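Local coordinates for phenazine biosynthesis protein, PhzF family (Bacillus anthracis, PDB 3EDN) that probably acts as a PhzF-family isomerase with a diaminopimelate epimerase-like fold, although its own substrate and reaction are not established, at residues 18-23 / 224-229; 120-125 / 282-287; 129-134 / 187-192; 162-167 / 196-201; 176-181 / 214-219. All coordinates share one frame; numbering follows the deposited sequence.

Interaction 1. Residues 18-23 / 224-229. With SO4 (sulfate ion), chain G.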
# COMPACT_ATOMS: atom_id res chain seq x y z
N MSE A 18 -6.80 -1.88 30.71
CA MSE A 18 -5.70 -1.71 31.65
C MSE A 18 -4.32 -1.81 31.01
O MSE A 18 -3.31 -1.83 31.69
CB MSE A 18 -5.86 -2.67 32.84
CG MSE A 18 -7.24 -2.60 33.45
SE MSE A 18 -7.35 -3.24 35.28
CE MSE A 18 -6.86 -1.62 36.24
N GLY A 19 -4.29 -1.82 29.67
CA GLY A 19 -3.02 -1.93 28.96
C GLY A 19 -2.78 -0.86 27.90
O GLY A 19 -3.35 0.24 27.95
N ASN A 20 -1.93 -1.21 26.94
CA ASN A 20 -1.53 -0.32 25.87
C ASN A 20 -2.34 -0.63 24.63
O ASN A 20 -2.19 -1.69 24.04
CB ASN A 20 -0.04 -0.50 25.61
CG ASN A 20 0.54 0.57 24.69
OD1 ASN A 20 -0.20 1.34 24.06
ND2 ASN A 20 1.86 0.66 24.64
N PRO A 21 -3.25 0.28 24.25
CA PRO A 21 -4.16 -0.02 23.13
C PRO A 21 -3.48 -0.34 21.82
O PRO A 21 -2.48 0.31 21.43
CB PRO A 21 -4.93 1.29 22.95
CG PRO A 21 -4.95 1.87 24.35
CD PRO A 21 -3.52 1.61 24.81
N ALA A 22 -4.03 -1.34 21.15
CA ALA A 22 -3.52 -1.79 19.88
C ALA A 22 -4.74 -1.93 18.96
O ALA A 22 -5.58 -2.80 19.19
CB ALA A 22 -2.81 -3.15 20.08
N GLY A 23 -4.83 -1.10 17.93
CA GLY A 23 -5.85 -1.28 16.89
C GLY A 23 -5.40 -2.39 15.96
O GLY A 23 -4.22 -2.56 15.71
N ILE A 224 2.33 12.96 26.62
CA ILE A 224 2.92 13.18 27.94
C ILE A 224 3.37 11.89 28.61
O ILE A 224 4.46 11.84 29.18
CB ILE A 224 1.94 13.88 28.88
CG1 ILE A 224 1.44 15.19 28.27
CG2 ILE A 224 2.61 14.15 30.22
CD1 ILE A 224 0.15 15.68 28.89
N GLU A 225 2.53 10.86 28.54
CA GLU A 225 2.81 9.60 29.25
C GLU A 225 2.22 8.36 28.55
O GLU A 225 1.07 8.37 28.15
CB GLU A 225 2.28 9.70 30.68
CG GLU A 225 2.29 8.38 31.46
CD GLU A 225 2.10 8.56 32.96
OE1 GLU A 225 1.62 9.64 33.41
OE2 GLU A 225 2.43 7.60 33.68
N ASP A 226 3.03 7.31 28.43
CA ASP A 226 2.66 6.05 27.75
C ASP A 226 2.22 5.02 28.81
O ASP A 226 2.83 4.92 29.87
CB ASP A 226 3.92 5.54 27.02
CG ASP A 226 3.62 4.55 25.90
OD1 ASP A 226 4.13 3.42 25.99
OD2 ASP A 226 2.92 4.90 24.91
N PRO A 227 1.15 4.26 28.56
CA PRO A 227 0.61 3.34 29.57
C PRO A 227 1.49 2.12 29.98
O PRO A 227 1.66 1.83 31.18
CB PRO A 227 -0.72 2.87 28.96
CG PRO A 227 -0.58 3.12 27.50
CD PRO A 227 0.32 4.29 27.33
N VAL A 228 2.01 1.40 29.00
CA VAL A 228 2.85 0.22 29.25
C VAL A 228 3.77 0.06 28.05
O VAL A 228 3.31 -0.18 26.93
CB VAL A 228 2.05 -1.10 29.35
CG1 VAL A 228 2.92 -2.16 30.04
CG2 VAL A 228 0.67 -0.88 29.98
N THR A 229 5.06 0.22 28.27
CA THR A 229 6.01 0.46 27.19
C THR A 229 6.99 -0.72 27.08
O THR A 229 7.84 -0.93 27.95
CB THR A 229 6.80 1.76 27.45
OG1 THR A 229 5.87 2.81 27.78
CG2 THR A 229 7.62 2.15 26.21
S SO4 G . -1.02 11.83 26.84
O1 SO4 G . -0.20 12.71 26.03
O2 SO4 G . -1.90 11.06 25.96
O3 SO4 G . -0.16 10.91 27.58
O4 SO4 G . -1.82 12.61 27.78
O HOH W 1 3.85 2.44 23.50
O HOH W 2 0.65 3.98 23.70
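Two short hydrogen bonds grip OD1 of Asp226, the best-held polar atom where residues 18-23 meet residues 224-229. The hydroxyl OG1 of Thr229 donates to Asp226 OD1 over 2.6 Å, arriving on the anti lone pair, the one turned away from the other carboxylate oxygen. A water supplies the second bond to Asp226 OD1, at 2.7 Å, and itself accepts from ND2 of Asn20. Another water, 2.8 Å from OD1 of Asn20, donates both to that oxygen and to Asp226 OD2, so that amide and carboxylate are joined through two waters although their planes stand 80° apart. The diaminopimelate epimerase-like fold consists of two lobes around a cleft, which holds the active site in relatives, and this contact spans it: strand 20-25 belongs to one lobe, while residues 224-229 lead into helix 230-244 of the other. The direct polar bridge runs from Asn20 ND2 to Val228 O at 2.8 Å, bent to 141° at the hydrogen, with the donor above the carbonyl plane. Asn20 reaches across because CG is anti to the backbone N (chi1 -169°). Pro227 crosses this side chain at about a right angle, its CG 3.9 Å from Asn20 OD1, and Val228 CG2 rests 4.0 Å from Gly19 CA. Farther along, a sulfate oxygen, O1, accepts from Ile224 N at 2.6 Å, and Glu225 N holds O3 of the same ion.

Interaction 2. Residues 120-125 / 282-287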
# COMPACT_ATOMS: atom_id res chain seq x y z
N LYS A 120 6.21 -13.56 22.56
CA LYS A 120 7.59 -13.26 22.95
C LYS A 120 8.38 -12.82 21.73
O LYS A 120 8.28 -13.43 20.67
CB LYS A 120 8.23 -14.50 23.58
CG LYS A 120 9.64 -14.31 24.11
CD LYS A 120 10.12 -15.61 24.77
CE LYS A 120 11.56 -15.52 25.22
NZ LYS A 120 12.02 -16.84 25.77
N MSE A 121 9.17 -11.77 21.87
CA MSE A 121 9.96 -11.28 20.74
C MSE A 121 11.33 -10.81 21.22
O MSE A 121 11.51 -10.53 22.40
CB MSE A 121 9.24 -10.16 19.99
CG MSE A 121 8.94 -8.93 20.81
SE MSE A 121 7.39 -7.93 20.08
CE MSE A 121 6.13 -9.41 20.06
N ARG A 122 12.28 -10.77 20.29
CA ARG A 122 13.65 -10.33 20.58
C ARG A 122 13.79 -8.83 20.40
O ARG A 122 13.28 -8.26 19.43
CB ARG A 122 14.62 -11.04 19.64
CG ARG A 122 16.08 -10.60 19.75
CD ARG A 122 16.79 -11.27 20.94
NE ARG A 122 16.57 -12.71 20.95
CZ ARG A 122 17.22 -13.58 20.17
NH1 ARG A 122 18.15 -13.17 19.33
NH2 ARG A 122 16.94 -14.88 20.26
N GLN A 123 14.51 -8.19 21.32
CA GLN A 123 14.84 -6.78 21.14
C GLN A 123 16.31 -6.65 20.73
O GLN A 123 17.04 -7.63 20.69
CB GLN A 123 14.56 -6.00 22.42
CG GLN A 123 13.06 -5.92 22.70
CD GLN A 123 12.72 -5.03 23.87
OE1 GLN A 123 13.58 -4.72 24.68
NE2 GLN A 123 11.44 -4.64 23.97
N THR A 124 16.72 -5.43 20.40
CA THR A 124 18.10 -5.16 20.05
C THR A 124 18.98 -5.22 21.31
O THR A 124 18.53 -4.86 22.40
CB THR A 124 18.23 -3.79 19.36
OG1 THR A 124 17.32 -3.74 18.25
CG2 THR A 124 19.64 -3.56 18.86
N ALA A 125 20.21 -5.69 21.16
CA ALA A 125 21.12 -5.81 22.29
C ALA A 125 21.25 -4.48 23.04
O ALA A 125 21.34 -3.43 22.41
CB ALA A 125 22.49 -6.31 21.85
N GLN A 282 21.40 -10.71 25.82
CA GLN A 282 20.30 -10.85 24.87
C GLN A 282 19.03 -10.54 25.63
O GLN A 282 18.84 -11.02 26.74
CB GLN A 282 20.25 -12.28 24.33
CG GLN A 282 19.04 -12.58 23.49
CD GLN A 282 18.99 -14.02 23.05
OE1 GLN A 282 19.95 -14.54 22.48
NE2 GLN A 282 17.86 -14.68 23.31
N ILE A 283 18.18 -9.70 25.04
CA ILE A 283 16.94 -9.27 25.69
C ILE A 283 15.75 -9.69 24.86
O ILE A 283 15.67 -9.35 23.68
CB ILE A 283 16.89 -7.74 25.92
CG1 ILE A 283 18.04 -7.29 26.83
CG2 ILE A 283 15.52 -7.31 26.49
CD1 ILE A 283 17.92 -7.83 28.25
N ASP A 284 14.86 -10.46 25.47
CA ASP A 284 13.53 -10.72 24.90
C ASP A 284 12.46 -10.13 25.80
O ASP A 284 12.63 -10.03 27.01
CB ASP A 284 13.27 -12.22 24.78
CG ASP A 284 14.35 -12.96 23.99
OD1 ASP A 284 14.43 -12.78 22.76
OD2 ASP A 284 15.12 -13.75 24.59
N ILE A 285 11.32 -9.78 25.24
CA ILE A 285 10.18 -9.46 26.08
C ILE A 285 8.98 -10.28 25.66
O ILE A 285 8.91 -10.79 24.52
CB ILE A 285 9.82 -7.95 26.05
CG1 ILE A 285 9.33 -7.53 24.66
CG2 ILE A 285 11.01 -7.10 26.49
CD1 ILE A 285 8.44 -6.29 24.66
N ALA A 286 8.05 -10.44 26.59
CA ALA A 286 6.81 -11.15 26.29
C ALA A 286 5.66 -10.49 27.02
O ALA A 286 5.83 -9.96 28.12
CB ALA A 286 6.90 -12.62 26.69
N GLY A 287 4.48 -10.55 26.42
CA GLY A 287 3.32 -10.03 27.08
C GLY A 287 2.11 -10.82 26.66
O GLY A 287 2.12 -11.51 25.63
O HOH W 3 14.64 -15.96 26.06
O HOH W 4 18.94 -8.75 22.50
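Arg122 lays its guanidinium flat against the amide of Gln282, whose CD sits 3.3 Å above the guanidinium plane of Arg122 and over its centre. The two planes are 24° apart, close to parallel, and no hydrogen bond joins them, since the nearest nitrogens of both groups are donors; the contact is a stack. Bends at chi2 and chi3 curl the arginine back over its neighbour strand, so that NE meets Asp284 OD1 at 2.8 Å in a salt bridge. This bond lies in the guanidinium plane and uses the syn lone pair. On the other oxygen, Asp284 OD2 takes a bond from Gln282 NE2 at 3.2 Å, again on a syn lone pair, and a water links OD2 to NZ of the extended Lys120. The carboxylate is thus gripped from several sides, which would favour its charged form. On the opposite face of the strands, Met121 CG and Ile285 CG1 pack side by side at 4.1 Å, and Gln123 crosses Ile285 with its amide directed to Thr160 and Gly230. Met121 N donates to Ile285 O at 2.8 Å, nearly along the C=O axis, and Ile285 N returns the bond to Met121 O. Gln123 N adds a bond to Ile283 O at 2.9 Å. This is a regular antiparallel strand pair, lying where the chain passes between the two lobes of the diaminopimelate epimerase-like fold.

Interaction 3. Residues 129-134 / 187-192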
# COMPACT_ATOMS: atom_id res chain seq x y z
N LYS A 129 24.55 4.51 28.42
CA LYS A 129 25.49 5.63 28.58
C LYS A 129 25.20 6.29 29.93
O LYS A 129 24.04 6.42 30.31
CB LYS A 129 25.26 6.66 27.48
CG LYS A 129 25.35 6.11 26.08
CD LYS A 129 25.09 7.20 25.03
CE LYS A 129 25.39 6.71 23.61
NZ LYS A 129 26.87 6.59 23.35
N ASP A 130 26.23 6.71 30.66
CA ASP A 130 25.99 7.39 31.94
C ASP A 130 25.34 8.75 31.72
O ASP A 130 25.59 9.41 30.72
CB ASP A 130 27.28 7.52 32.78
CG ASP A 130 27.55 6.28 33.63
OD1 ASP A 130 26.94 5.21 33.40
OD2 ASP A 130 28.39 6.38 34.56
N PHE A 131 24.47 9.14 32.64
CA PHE A 131 23.88 10.46 32.61
C PHE A 131 24.79 11.39 33.39
O PHE A 131 25.04 11.17 34.57
CB PHE A 131 22.48 10.44 33.25
CG PHE A 131 21.92 11.81 33.49
CD1 PHE A 131 21.44 12.57 32.44
CD2 PHE A 131 21.86 12.33 34.77
CE1 PHE A 131 20.92 13.83 32.66
CE2 PHE A 131 21.34 13.59 35.01
CZ PHE A 131 20.87 14.35 33.94
N ALA A 132 25.28 12.43 32.71
CA ALA A 132 26.27 13.32 33.32
C ALA A 132 25.71 14.71 33.64
O ALA A 132 26.46 15.59 34.06
CB ALA A 132 27.49 13.43 32.44
N GLY A 133 24.41 14.89 33.43
CA GLY A 133 23.75 16.17 33.65
C GLY A 133 23.44 16.46 35.11
O GLY A 133 23.96 15.80 36.01
N SER A 134 22.58 17.44 35.34
CA SER A 134 22.23 17.84 36.69
C SER A 134 21.09 17.00 37.25
O SER A 134 19.98 17.00 36.70
CB SER A 134 21.84 19.32 36.74
OG SER A 134 21.18 19.62 37.95
N SER A 187 16.75 20.20 27.53
CA SER A 187 17.75 21.05 28.20
C SER A 187 18.49 20.29 29.30
O SER A 187 19.63 20.62 29.63
CB SER A 187 17.11 22.32 28.76
OG SER A 187 16.24 22.03 29.84
N VAL A 188 17.83 19.28 29.87
CA VAL A 188 18.40 18.48 30.94
C VAL A 188 19.21 17.31 30.37
O VAL A 188 20.23 16.93 30.93
CB VAL A 188 17.31 17.92 31.88
CG1 VAL A 188 17.93 16.98 32.92
CG2 VAL A 188 16.54 19.06 32.55
N LEU A 189 18.73 16.76 29.26
CA LEU A 189 19.33 15.57 28.66
C LEU A 189 20.30 15.91 27.53
O LEU A 189 20.01 15.61 26.37
CB LEU A 189 18.23 14.64 28.13
CG LEU A 189 17.14 14.24 29.12
CD1 LEU A 189 16.04 13.43 28.44
CD2 LEU A 189 17.73 13.47 30.30
N LYS A 190 21.44 16.50 27.87
CA LYS A 190 22.38 17.02 26.86
C LYS A 190 22.83 15.97 25.85
O LYS A 190 22.88 16.23 24.64
CB LYS A 190 23.61 17.62 27.53
CG LYS A 190 23.31 18.61 28.63
CD LYS A 190 22.53 19.80 28.11
CE LYS A 190 22.52 20.91 29.14
NZ LYS A 190 21.83 22.12 28.62
N GLU A 191 23.15 14.78 26.35
CA GLU A 191 23.73 13.73 25.52
C GLU A 191 22.73 13.19 24.50
O GLU A 191 23.08 12.94 23.34
CB GLU A 191 24.26 12.59 26.40
CG GLU A 191 24.86 11.42 25.63
CD GLU A 191 26.18 11.76 24.96
OE1 GLU A 191 26.73 12.85 25.22
OE2 GLU A 191 26.66 10.93 24.17
N ILE A 192 21.48 13.01 24.93
CA ILE A 192 20.41 12.50 24.06
C ILE A 192 19.14 13.31 24.30
O ILE A 192 18.24 12.88 25.03
CB ILE A 192 20.12 11.00 24.29
CG1 ILE A 192 21.43 10.20 24.46
CG2 ILE A 192 19.27 10.45 23.15
CD1 ILE A 192 21.23 8.68 24.48
O HOH W 5 21.56 18.65 32.85
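The ring of Phe131 has the backbone of its own segment over one face, Gly133 N lying 3.5 Å above the plane and over the centre, while Ser134 O and Val188 O come up at its edge. Phe131 owes this position to a CG anti to the backbone N (chi1 169°), after which the chain from Ala132 to Ser134 folds back across the ring. CE1 is the atom that leads into residues 187-192: Phe131 CE1 is 3.6 Å from Val188 O near the ring plane, and Leu189 CD2 is 4.0 Å from the same carbon. Beside it, Val188 CG1 packs on Phe131 CZ at 4.1 Å. Leu138 of helix 135-141 also touches the ring, which joins the two sides apolarly.

No direct hydrogen bond crosses the contact. A water takes that role, accepting from Ser134 N at 3.0 Å and donating to Val188 O at 2.9 Å, so that Val188 O, near the end of helix 185-188, is tied to the start of helix 135-141. At the other end Lys129 crosses Glu191 and Ile192 at about right angles, its CD 4.2 Å from Ile192 CD1. The opposite charges of Lys129 NZ and Glu191 OE2 stay 4.4 Å apart, so that any attraction between these exposed side chains is probably weak. Ser134 OG caps the backbone N of Glu137, making Ser134 the N-cap of helix 135-141. The whole is peripheral packing of one lobe of the diaminopimelate epimerase-like fold: the turn from strand 127-130 into helix 135-141 closes over the tail of helix 185-188.

Interaction 4. Residues 162-167 / 196-201. With SO4 (sulfate ion), chain F.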
# COMPACT_ATOMS: atom_id res chain seq x y z
N ASN A 162 15.13 1.83 21.39
CA ASN A 162 14.84 3.27 21.54
C ASN A 162 15.48 3.78 22.82
O ASN A 162 15.52 3.06 23.82
CB ASN A 162 13.33 3.49 21.58
CG ASN A 162 12.67 3.10 20.27
OD1 ASN A 162 12.61 3.90 19.33
ND2 ASN A 162 12.21 1.86 20.18
N TRP A 163 15.96 5.02 22.81
CA TRP A 163 16.66 5.56 23.97
C TRP A 163 15.71 6.13 25.01
O TRP A 163 14.87 6.99 24.70
CB TRP A 163 17.66 6.65 23.55
CG TRP A 163 18.92 6.12 22.90
CD1 TRP A 163 19.23 6.12 21.57
CD2 TRP A 163 20.02 5.50 23.58
NE1 TRP A 163 20.45 5.53 21.37
CE2 TRP A 163 20.97 5.15 22.59
CE3 TRP A 163 20.31 5.21 24.92
CZ2 TRP A 163 22.17 4.52 22.90
CZ3 TRP A 163 21.51 4.59 25.23
CH2 TRP A 163 22.43 4.25 24.22
N THR A 164 15.86 5.66 26.24
CA THR A 164 15.13 6.21 27.39
C THR A 164 16.13 6.45 28.54
O THR A 164 17.23 5.91 28.53
CB THR A 164 13.98 5.26 27.82
OG1 THR A 164 13.05 5.97 28.63
CG2 THR A 164 14.52 4.03 28.57
N VAL A 165 15.75 7.28 29.51
CA VAL A 165 16.59 7.50 30.69
C VAL A 165 15.98 6.76 31.86
O VAL A 165 14.85 7.05 32.27
CB VAL A 165 16.73 9.01 31.06
CG1 VAL A 165 17.76 9.20 32.16
CG2 VAL A 165 17.12 9.84 29.83
N ILE A 166 16.73 5.79 32.39
CA ILE A 166 16.31 5.09 33.58
C ILE A 166 16.70 5.95 34.79
O ILE A 166 17.89 6.19 35.02
CB ILE A 166 17.01 3.71 33.68
CG1 ILE A 166 16.65 2.80 32.48
CG2 ILE A 166 16.67 3.03 35.00
CD1 ILE A 166 15.13 2.52 32.35
N VAL A 167 15.70 6.42 35.54
CA VAL A 167 15.89 7.30 36.69
C VAL A 167 15.38 6.61 37.98
O VAL A 167 14.17 6.62 38.26
CB VAL A 167 15.11 8.61 36.50
CG1 VAL A 167 15.38 9.57 37.66
CG2 VAL A 167 15.49 9.27 35.18
N SER A 196 13.14 9.68 25.90
CA SER A 196 12.08 9.67 26.89
C SER A 196 12.72 9.50 28.27
O SER A 196 13.92 9.20 28.38
CB SER A 196 11.15 8.49 26.63
OG SER A 196 11.92 7.30 26.53
N ILE A 197 11.92 9.71 29.32
CA ILE A 197 12.38 9.51 30.69
C ILE A 197 11.53 8.46 31.40
O ILE A 197 10.30 8.58 31.44
CB ILE A 197 12.38 10.84 31.51
CG1 ILE A 197 13.32 11.86 30.85
CG2 ILE A 197 12.82 10.55 32.96
CD1 ILE A 197 13.40 13.21 31.57
N HIS A 198 12.20 7.45 31.94
CA HIS A 198 11.49 6.32 32.53
C HIS A 198 11.95 6.04 33.96
O HIS A 198 12.83 5.19 34.20
CB HIS A 198 11.70 5.07 31.67
CG HIS A 198 10.64 4.04 31.87
ND1 HIS A 198 9.61 3.85 30.98
CD2 HIS A 198 10.41 3.18 32.89
CE1 HIS A 198 8.81 2.90 31.42
NE2 HIS A 198 9.27 2.48 32.59
N PRO A 199 11.37 6.76 34.93
CA PRO A 199 11.72 6.54 36.33
C PRO A 199 11.32 5.15 36.79
O PRO A 199 10.33 4.59 36.31
CB PRO A 199 10.92 7.61 37.07
CG PRO A 199 10.61 8.66 36.02
CD PRO A 199 10.39 7.85 34.76
N ILE A 200 12.10 4.59 37.71
CA ILE A 200 11.88 3.24 38.19
C ILE A 200 12.05 3.14 39.71
O ILE A 200 12.71 3.99 40.33
CB ILE A 200 12.81 2.20 37.52
CG1 ILE A 200 14.28 2.45 37.91
CG2 ILE A 200 12.62 2.22 36.01
CD1 ILE A 200 15.22 1.33 37.57
N CYS A 201 11.43 2.13 40.30
CA CYS A 201 11.79 1.72 41.67
C CYS A 201 11.55 0.22 41.85
O CYS A 201 10.86 -0.41 41.05
CB CYS A 201 11.03 2.52 42.73
SG CYS A 201 9.24 2.40 42.62
S SO4 F . 14.98 6.77 19.52
O1 SO4 F . 14.99 6.38 18.12
O2 SO4 F . 13.70 6.41 20.12
O3 SO4 F . 16.10 6.18 20.22
O4 SO4 F . 15.13 8.22 19.63
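A parallel strand pair in one lobe of the diaminopimelate epimerase-like fold brings residues 163-167 beside residues 196-201, Thr164 facing Ser196 and Val167 facing Pro199. At its start the two hydroxyls meet tip to tip, Thr164 OG1 and Ser196 OG being 2.7 Å apart, in a hydrogen bond that either could donate. Thr164 turns OG1 anti to its backbone N (chi1 -162°), whereas Ser196 OG takes the crowded place between N and the carbonyl carbon. Backbone bonds then zigzag between the strands: Val165 N donates to Ser196 O at 2.9 Å, His198 N to Val165 O at 2.7 Å, and Ile200 N to Val167 O at 3.0 Å. The bond from Val167 N to His198 O is weak. Packing is tight where Ile166 CG2 presses on Ile200 CD1 at 3.4 Å; on the other face Val167 CG2 meets Ile197 CG2 at 3.7 Å. A sulfate oxygen, O3, accepts from Trp163 N at 2.8 Å. The His198 ring leaves the pair to bond through ND1 with ND1 of His215, on strand 211-216. Such a nitrogen-to-nitrogen bond implies that one of these two atoms carries a proton while the other accepts, which probably couples the protonation of the two imidazoles.

Interaction 5. Residues 176-181 / 214-219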
# COMPACT_ATOMS: atom_id res chain seq x y z
N GLU A 176 4.08 8.44 42.57
CA GLU A 176 2.71 8.99 42.59
C GLU A 176 2.70 10.51 42.48
O GLU A 176 1.73 11.10 41.97
CB GLU A 176 1.96 8.53 43.86
CG GLU A 176 1.65 7.03 43.89
CD GLU A 176 1.05 6.53 45.21
OE1 GLU A 176 0.62 7.35 46.05
OE2 GLU A 176 1.02 5.29 45.41
N ARG A 177 3.76 11.16 42.95
CA ARG A 177 3.88 12.62 42.92
C ARG A 177 4.39 13.18 41.60
O ARG A 177 4.33 14.39 41.38
CB ARG A 177 4.81 13.09 44.04
CG ARG A 177 4.24 12.94 45.44
CD ARG A 177 5.37 13.06 46.48
NE ARG A 177 6.24 14.19 46.17
CZ ARG A 177 7.56 14.17 46.31
NH1 ARG A 177 8.18 13.08 46.76
NH2 ARG A 177 8.27 15.23 45.98
N MSE A 178 4.93 12.33 40.74
CA MSE A 178 5.54 12.85 39.52
C MSE A 178 4.59 13.60 38.62
O MSE A 178 3.41 13.24 38.49
CB MSE A 178 6.16 11.73 38.73
CG MSE A 178 7.33 11.18 39.41
SE MSE A 178 7.82 9.54 38.53
CE MSE A 178 9.49 9.51 39.28
N LYS A 179 5.14 14.63 37.99
CA LYS A 179 4.43 15.46 37.03
C LYS A 179 5.44 15.86 35.96
O LYS A 179 6.30 16.70 36.20
CB LYS A 179 3.88 16.71 37.70
CG LYS A 179 2.80 16.43 38.74
CD LYS A 179 2.15 17.71 39.21
CE LYS A 179 1.02 17.43 40.19
NZ LYS A 179 0.31 18.68 40.57
N PRO A 180 5.36 15.24 34.77
CA PRO A 180 6.34 15.51 33.73
C PRO A 180 6.21 16.91 33.11
O PRO A 180 5.10 17.33 32.75
CB PRO A 180 6.02 14.44 32.67
CG PRO A 180 4.58 14.17 32.86
CD PRO A 180 4.39 14.21 34.35
N ASN A 181 7.34 17.59 33.01
CA ASN A 181 7.46 18.81 32.23
C ASN A 181 8.26 18.48 30.96
O ASN A 181 9.41 18.88 30.80
CB ASN A 181 8.18 19.88 33.06
CG ASN A 181 8.07 21.26 32.45
OD1 ASN A 181 7.54 21.44 31.35
ND2 ASN A 181 8.58 22.25 33.17
N ARG A 214 7.45 4.25 35.22
CA ARG A 214 6.49 5.18 34.60
C ARG A 214 7.19 5.71 33.36
O ARG A 214 8.42 5.83 33.35
CB ARG A 214 6.18 6.38 35.52
CG ARG A 214 4.92 6.28 36.36
CD ARG A 214 4.53 7.63 36.94
NE ARG A 214 3.37 8.28 36.31
CZ ARG A 214 2.69 9.24 36.91
NH1 ARG A 214 3.06 9.62 38.13
NH2 ARG A 214 1.63 9.82 36.33
N HIS A 215 6.44 6.03 32.32
CA HIS A 215 7.06 6.44 31.07
C HIS A 215 6.62 7.83 30.63
O HIS A 215 5.46 8.04 30.29
CB HIS A 215 6.76 5.43 29.95
CG HIS A 215 7.62 5.60 28.74
ND1 HIS A 215 8.90 5.10 28.67
CD2 HIS A 215 7.41 6.26 27.58
CE1 HIS A 215 9.43 5.41 27.50
NE2 HIS A 215 8.54 6.12 26.82
N PHE A 216 7.58 8.76 30.61
CA PHE A 216 7.30 10.12 30.17
C PHE A 216 7.90 10.38 28.79
O PHE A 216 9.10 10.21 28.58
CB PHE A 216 7.82 11.12 31.20
CG PHE A 216 7.19 10.96 32.56
CD1 PHE A 216 5.83 10.74 32.69
CD2 PHE A 216 7.97 11.03 33.71
CE1 PHE A 216 5.26 10.60 33.96
CE2 PHE A 216 7.42 10.91 34.98
CZ PHE A 216 6.06 10.69 35.12
N SER A 217 7.06 10.81 27.85
CA SER A 217 7.43 10.92 26.45
C SER A 217 8.48 12.00 26.25
O SER A 217 8.63 12.91 27.07
CB SER A 217 6.21 11.25 25.60
OG SER A 217 5.15 10.35 25.87
N SER A 218 9.21 11.91 25.14
CA SER A 218 10.21 12.93 24.85
C SER A 218 9.50 14.25 24.58
O SER A 218 8.28 14.30 24.38
CB SER A 218 11.06 12.53 23.65
OG SER A 218 10.40 12.83 22.45
N ALA A 219 10.27 15.33 24.55
CA ALA A 219 9.71 16.63 24.23
C ALA A 219 9.14 16.65 22.81
O ALA A 219 8.23 17.42 22.51
CB ALA A 219 10.78 17.70 24.38
O HOH W 6 0.49 10.52 39.49
O HOH W 7 1.31 13.22 36.58
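Most unusual is the buried guanidinium of Arg214, which approaches the backbone carbonyls of residues 176-178 yet makes no direct hydrogen bond to Glu176 O or Met178 O. Two waters fill the step: one donates to Glu176 O at 2.8 Å and weakly accepts from Arg214 NH1, the other donates to Met178 O at 2.8 Å and weakly accepts from Arg214 NH2. Arg214 adopts uncommon torsions, chi1 -97° and chi3 106°, and Phe216 CZ sits 3.8 Å above its plane, toward the rim. Phe216 is the hub of the apolar part. Pro180 crosses over one face in a CH-pi contact, its CB 3.9 Å from the ring centroid of Phe216 and 20° off the normal. Met178, extended beyond CG, works at the ring edge instead: its SE, a selenomethionine atom, lies 3.8 Å from Phe216 CE2 in a Met-aromatic contact, with CB 3.8 Å from Phe216 CZ. The loop after helix 172-177 is thereby fitted onto strand 211-216. Direct partners of Arg214 lie elsewhere, NH1 on Cys175 O and NE in a salt bridge with Glu225. The Glu225 carboxylate and the Cys175 carbonyl, helped by two weakly held waters, would offset the cost of burying this positive charge.

Two lobes and the passage between them organise the five contacts. Interaction 1 spans the cleft, and interaction 2, centred about 18 Å away, pairs strands where the chain crosses between lobes; their segments alternate along the sequence, and interactions 3, 4 and 5 are nested inside the loops closed by both. Those three sit together in one lobe. Interaction 4 is their middle member, with centres about 12 Å from interaction 3 and 10 Å from interaction 5. Leu189 and Ile192 pack on strand 163-168, and strand 196-201 neighbours strand 211-216. The latter strand also pairs with 225-226, and the Arg214-Glu225 salt bridge ties interaction 5 to interaction 1, giving a continuous path from the outer lobe surface to the cleft.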